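Local atomic coordinates of ferredoxin (Rhodopseudomonas palustris, PDB entry 4LTU), a protein that carries a [2Fe-2S] cluster and probably shuttles single electrons between redox partners, as ferredoxins of the adrenodoxin/putidaredoxin family do. Residues S3-P9 with D96-I102; G74-D78 with P103-T107. One frame throughout, in Å; residues are numbered along the deposited sequence.

Contact 1. Residues S3-P9 with D96-I102. Unlike the reference sequence in segment 96-102: Ile102 (reference Leu).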
loop_
_atom_site.group_PDB
_atom_site.type_symbol
_atom_site.label_atom_id
_atom_site.label_comp_id
_atom_site.label_asym_id
_atom_site.label_seq_id
_atom_site.Cartn_x
_atom_site.Cartn_y
_atom_site.Cartn_z
ATOM N N SER A 3 2.774 13.286 -1.450
ATOM C CA SER A 3 1.816 13.128 -0.396
ATOM C C SER A 3 0.887 11.983 -0.758
ATOM O O SER A 3 0.383 11.902 -1.889
ATOM C CB SER A 3 1.004 14.422 -0.265
ATOM O OG SER A 3 0.403 14.531 1.008
ATOM N N ILE A 4 0.668 11.106 0.220
ATOM C CA ILE A 4 -0.177 9.949 0.056
ATOM C C ILE A 4 -1.298 10.084 1.038
ATOM O O ILE A 4 -1.074 10.388 2.200
ATOM C CB ILE A 4 0.537 8.610 0.421
ATOM C CG1 ILE A 4 1.843 8.420 -0.344
ATOM C CG2 ILE A 4 -0.386 7.417 0.161
ATOM C CD1 ILE A 4 2.716 7.375 0.309
ATOM N N THR A 5 -2.506 9.805 0.577
ATOM C CA THR A 5 -3.670 9.739 1.460
ATOM C C THR A 5 -3.948 8.282 1.853
ATOM O O THR A 5 -4.122 7.436 0.974
ATOM C CB THR A 5 -4.890 10.337 0.739
ATOM O OG1 THR A 5 -4.490 11.554 0.079
ATOM C CG2 THR A 5 -5.995 10.618 1.696
ATOM N N PHE A 6 -3.974 7.990 3.159
ATOM C CA PHE A 6 -4.346 6.661 3.652
ATOM C C PHE A 6 -5.733 6.679 4.310
ATOM O O PHE A 6 -6.023 7.581 5.106
ATOM C CB PHE A 6 -3.341 6.138 4.681
ATOM C CG PHE A 6 -2.090 5.517 4.087
ATOM C CD1 PHE A 6 -2.041 4.151 3.791
ATOM C CD2 PHE A 6 -0.951 6.289 3.874
ATOM C CE1 PHE A 6 -0.869 3.565 3.264
ATOM C CE2 PHE A 6 0.220 5.719 3.344
ATOM C CZ PHE A 6 0.264 4.360 3.040
ATOM N N ILE A 7 -6.567 5.680 4.003
ATOM C CA ILE A 7 -7.898 5.563 4.630
ATOM C C ILE A 7 -8.068 4.263 5.421
ATOM O O ILE A 7 -7.887 3.173 4.888
ATOM C CB ILE A 7 -9.028 5.729 3.588
ATOM C CG1 ILE A 7 -9.027 7.160 3.068
ATOM C CG2 ILE A 7 -10.408 5.327 4.171
ATOM C CD1 ILE A 7 -9.293 7.245 1.607
ATOM N N HIS A 8 -8.397 4.407 6.699
ATOM C CA HIS A 8 -8.625 3.283 7.616
ATOM C C HIS A 8 -9.963 2.627 7.343
ATOM O O HIS A 8 -10.849 3.253 6.744
ATOM C CB HIS A 8 -8.515 3.746 9.076
ATOM C CG HIS A 8 -7.135 4.215 9.440
ATOM N ND1 HIS A 8 -6.674 5.474 9.123
ATOM C CD2 HIS A 8 -6.099 3.573 10.036
ATOM C CE1 HIS A 8 -5.419 5.592 9.518
ATOM N NE2 HIS A 8 -5.049 4.458 10.085
ATOM N N PRO A 9 -10.116 1.360 7.742
ATOM C CA PRO A 9 -11.396 0.661 7.617
ATOM C C PRO A 9 -12.585 1.545 8.015
ATOM O O PRO A 9 -13.654 1.491 7.362
ATOM C CB PRO A 9 -11.265 -0.509 8.613
ATOM C CG PRO A 9 -9.886 -0.439 9.175
ATOM C CD PRO A 9 -9.076 0.489 8.323
ATOM N N ASP A 96 1.559 12.031 -6.526
ATOM C CA ASP A 96 1.282 13.016 -5.489
ATOM C C ASP A 96 -0.223 13.076 -5.486
ATOM O O ASP A 96 -0.834 13.376 -6.528
ATOM C CB ASP A 96 1.911 14.372 -5.850
ATOM C CG ASP A 96 1.703 15.459 -4.778
ATOM O OD1 ASP A 96 1.108 15.226 -3.707
ATOM O OD2 ASP A 96 2.169 16.588 -5.024
ATOM N N GLY A 97 -0.816 12.730 -4.349
ATOM C CA GLY A 97 -2.274 12.586 -4.228
ATOM C C GLY A 97 -2.803 11.155 -4.144
ATOM O O GLY A 97 -4.008 10.945 -3.917
ATOM N N LEU A 98 -1.915 10.166 -4.307
ATOM C CA LEU A 98 -2.309 8.745 -4.277
ATOM C C LEU A 98 -3.118 8.369 -3.041
ATOM O O LEU A 98 -2.761 8.724 -1.902
ATOM C CB LEU A 98 -1.076 7.838 -4.378
ATOM C CG LEU A 98 -1.296 6.320 -4.439
ATOM C CD1 LEU A 98 -1.915 5.872 -5.760
ATOM C CD2 LEU A 98 0.011 5.598 -4.170
ATOM N N VAL A 99 -4.204 7.627 -3.266
ATOM C CA VAL A 99 -5.097 7.283 -2.181
ATOM C C VAL A 99 -5.011 5.788 -1.940
ATOM O O VAL A 99 -5.170 4.993 -2.864
ATOM C CB VAL A 99 -6.552 7.701 -2.496
ATOM C CG1 VAL A 99 -7.554 7.211 -1.386
ATOM C CG2 VAL A 99 -6.645 9.187 -2.696
ATOM N N LEU A 100 -4.733 5.401 -0.707
ATOM C CA LEU A 100 -4.705 3.979 -0.388
ATOM C C LEU A 100 -5.601 3.684 0.801
ATOM O O LEU A 100 -5.614 4.428 1.768
ATOM C CB LEU A 100 -3.280 3.490 -0.108
ATOM C CG LEU A 100 -2.138 3.819 -1.064
ATOM C CD1 LEU A 100 -0.812 3.439 -0.353
ATOM C CD2 LEU A 100 -2.311 3.110 -2.407
ATOM N N ARG A 101 -6.370 2.615 0.699
ATOM C CA ARG A 101 -7.186 2.170 1.809
ATOM C C ARG A 101 -6.580 0.888 2.331
ATOM O O ARG A 101 -6.094 0.044 1.558
ATOM C CB ARG A 101 -8.647 2.007 1.380
ATOM C CG ARG A 101 -9.197 3.343 0.782
ATOM C CD ARG A 101 -10.712 3.390 0.638
ATOM N NE ARG A 101 -11.104 3.085 -0.728
ATOM C CZ ARG A 101 -11.774 3.912 -1.519
ATOM N NH1 ARG A 101 -12.170 5.104 -1.063
ATOM N NH2 ARG A 101 -12.070 3.528 -2.756
ATOM N N ILE A 102 -6.614 0.758 3.651
ATOM C CA ILE A 102 -5.981 -0.317 4.364
ATOM C C ILE A 102 -7.034 -1.327 4.831
ATOM O O ILE A 102 -8.136 -0.942 5.237
ATOM C CB ILE A 102 -5.088 0.195 5.529
ATOM C CG1 ILE A 102 -5.693 1.387 6.237
ATOM C CG2 ILE A 102 -3.687 0.634 5.017
ATOM C CD1 ILE A 102 -4.679 2.101 7.180
HETATM O O HOH W 1 -6.057 12.598 -2.730
#
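Strand 3-7, near the N-terminus, and strand 99-101, near the C-terminus, run parallel side by side in the mixed sheet of this Fer2-type, beta-grasp ferredoxin. Five backbone hydrogen bonds join segments 3-9 and 96-102, with Thr5 and Leu100 each giving and taking one. Thr5 N binds Leu98 O at 2.7 Å, Leu100 N reaches Thr5 O, and Ile7 N returns to Leu100 O. Gly97 N to Ser3 O and Ile102 N to Ile7 O continue the pattern at the two ends.

On the face carrying Phe6 and Leu100, these two side chains lie side by side, pointing the same way: CE1 of the Phe6 ring is 3.6 Å from Leu100 CD1, and Ile4 CG2 touches the same methyl. At the ring edge, near its plane, Ile102 CG2 stands 4.1 Å from Phe6 CD1. Ala28 and Ile33 also pack on Phe6. Replacing Phe6 by alanine removes the ring and would probably leave a gap beside Leu100 CD1 and Ile102 CG2, which would lose their contact with it. Ile102 turns CG1 between its backbone N and carbonyl carbon (chi1 38°), which brings CD1 over one face of the His8 ring, a CH-pi contact 3.8 Å from the centroid.

The face of Thr5, Ile7, Val99 and Arg101 is more open. Here Ile7 CD1 meets Val99 CG1 at 3.5 Å, and Ile7 CB rests on the aliphatic part of Arg101, 3.7 Å from its CG, while the guanidinium goes on to a salt bridge with Asp54. A water donates to Gly97 O at 2.9 Å and is only weakly linked to Thr5 OG1. The polar backbone is thus paired within the sheet; hydrocarbon packs the Phe6 and Leu100 face, while a salt bridge and a water take part on the other.

Contact 2. Residues G74-D78 with P103-T107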
loop_
_atom_site.group_PDB
_atom_site.type_symbol
_atom_site.label_atom_id
_atom_site.label_comp_id
_atom_site.label_asym_id
_atom_site.label_seq_id
_atom_site.Cartn_x
_atom_site.Cartn_y
_atom_site.Cartn_z
ATOM N N GLY A 74 -2.316 -14.860 -0.765
ATOM C CA GLY A 74 -2.104 -15.333 0.591
ATOM C C GLY A 74 -2.359 -14.265 1.649
ATOM O O GLY A 74 -1.931 -14.412 2.805
ATOM N N THR A 75 -3.053 -13.191 1.261
ATOM C CA THR A 75 -3.347 -12.090 2.181
ATOM C C THR A 75 -4.265 -12.544 3.328
ATOM O O THR A 75 -4.934 -13.558 3.200
ATOM C CB THR A 75 -3.964 -10.885 1.435
ATOM O OG1 THR A 75 -5.008 -11.340 0.566
ATOM C CG2 THR A 75 -2.902 -10.166 0.610
ATOM N N ALA A 76 -4.284 -11.806 4.441
ATOM C CA ALA A 76 -5.151 -12.157 5.569
ATOM C C ALA A 76 -6.629 -11.800 5.290
ATOM O O ALA A 76 -7.553 -12.607 5.597
ATOM C CB ALA A 76 -4.653 -11.503 6.856
ATOM N N SER A 77 -6.812 -10.592 4.736
ATOM C CA SER A 77 -8.055 -10.093 4.127
ATOM C C SER A 77 -7.989 -10.350 2.638
ATOM O O SER A 77 -7.065 -9.860 1.975
ATOM C CB SER A 77 -8.192 -8.571 4.314
ATOM O OG SER A 77 -8.695 -8.207 5.589
ATOM N N ASP A 78 -8.980 -11.064 2.110
ATOM C CA ASP A 78 -8.984 -11.525 0.712
ATOM C C ASP A 78 -8.755 -10.421 -0.348
ATOM O O ASP A 78 -9.307 -9.295 -0.253
ATOM C CB ASP A 78 -10.246 -12.375 0.420
ATOM C CG ASP A 78 -10.166 -13.777 1.038
ATOM O OD1 ASP A 78 -11.219 -14.365 1.395
ATOM O OD2 ASP A 78 -9.040 -14.311 1.165
ATOM N N PRO A 103 -6.698 -2.632 4.741
ATOM C CA PRO A 103 -7.632 -3.686 5.003
ATOM C C PRO A 103 -7.909 -3.857 6.481
ATOM O O PRO A 103 -7.136 -3.412 7.322
ATOM C CB PRO A 103 -6.904 -4.915 4.461
ATOM C CG PRO A 103 -5.515 -4.632 4.698
ATOM C CD PRO A 103 -5.398 -3.180 4.333
ATOM N N GLU A 104 -9.030 -4.505 6.771
ATOM C CA GLU A 104 -9.448 -4.835 8.135
ATOM C C GLU A 104 -8.323 -5.510 8.951
ATOM O O GLU A 104 -8.197 -5.295 10.157
ATOM C CB GLU A 104 -10.682 -5.721 8.050
ATOM C CG GLU A 104 -11.397 -5.976 9.354
ATOM C CD GLU A 104 -12.472 -7.047 9.206
ATOM O OE1 GLU A 104 -13.670 -6.700 9.385
ATOM O OE2 GLU A 104 -12.114 -8.221 8.896
ATOM N N ARG A 105 -7.517 -6.327 8.288
ATOM C CA ARG A 105 -6.320 -6.894 8.924
ATOM C C ARG A 105 -5.216 -7.268 7.934
ATOM O O ARG A 105 -5.455 -7.457 6.761
ATOM C CB ARG A 105 -6.675 -8.118 9.778
ATOM C CG ARG A 105 -7.363 -9.185 9.012
ATOM C CD ARG A 105 -7.145 -10.497 9.685
ATOM N NE ARG A 105 -8.253 -10.884 10.540
ATOM C CZ ARG A 105 -8.655 -12.147 10.673
ATOM N NH1 ARG A 105 -8.040 -13.116 9.984
ATOM N NH2 ARG A 105 -9.677 -12.446 11.476
ATOM N N GLN A 106 -4.009 -7.397 8.463
ATOM C CA GLN A 106 -2.816 -7.737 7.714
ATOM C C GLN A 106 -2.350 -9.116 8.153
ATOM O O GLN A 106 -1.739 -9.838 7.395
ATOM C CB GLN A 106 -1.724 -6.713 8.030
ATOM C CG GLN A 106 -2.101 -5.286 7.696
ATOM C CD GLN A 106 -1.866 -4.930 6.224
ATOM O OE1 GLN A 106 -1.607 -5.804 5.381
ATOM N NE2 GLN A 106 -1.956 -3.647 5.915
ATOM N N THR A 107 -2.661 -9.469 9.392
ATOM C CA THR A 107 -2.372 -10.785 9.934
ATOM C C THR A 107 -3.653 -11.322 10.610
ATOM O O THR A 107 -4.077 -12.473 10.423
ATOM C CB THR A 107 -1.150 -10.703 10.903
ATOM O OG1 THR A 107 -0.318 -11.863 10.755
ATOM C CG2 THR A 107 -1.586 -10.568 12.359
ATOM O OXT THR A 107 -4.347 -10.602 11.347
HETATM O O HOH W 2 -2.358 -9.739 4.605
#
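Ser77 and Ala76, in the loop between helix 66-72 and strand 83-85, press against the C-terminal tail that follows strand 99-101 in this beta-grasp, Fer2-family ferredoxin. It is a loop-to-tail contact without regular structure on either side.

The close part pairs small side chains with the backbone and carbons of the tail. The methyl of Ala76 points at the tail, with CB 3.4 Å from Gln106 O and 3.9 Å from Arg105 CD. Ser77 CB lies 3.9 Å from Pro103 CB, whose ring also packs on His50 and Tyr52. Ser77 OG, anti to its own carbonyl carbon (chi1 -81°), takes a weak hydrogen bond from Arg105 N at 3.5 Å. Gln106 CB leaves its CA away from the loop, and NE2 binds His50 O; the side chain sits about 5 Å from that of the cluster ligand Cys49.

The solvent side is held much more loosely. Arg105 bends at chi3 (97°), and its guanidinium stays near the exposed chain end, NE 4.0 Å from Thr107 OXT. That salt bridge is long, and the carboxylate oxygen is far off the plane of the guanidinium, which leaves attraction between charges without a directed hydrogen bond.

Apart from this, one water joins the backbones of loop and tail more firmly, accepting from Ala76 N at 2.8 Å and donating to Gln106 O at 2.9 Å.

In the fold
The tail 103-107 of contact 2 continues directly from segment 96-102 of contact 1, so a single run of chain serves both, with the contact centres about 17 Å apart. Contact 1 has a buried face and a more exposed one, and buries 677 Å²; contact 2, at 220 Å², is mostly at the surface, with Pro103 and Gln106 its buried members. The first is a strand pairing with regular backbone bonds and apolar packing; the second has one weak direct bond, a bridging water and a methyl group. Strand 50-53 is common ground, touching Leu100 and Ile102 in one and Ser77 and Pro103 in the other. Contact 2 comes nearer the cluster ligand Cys49.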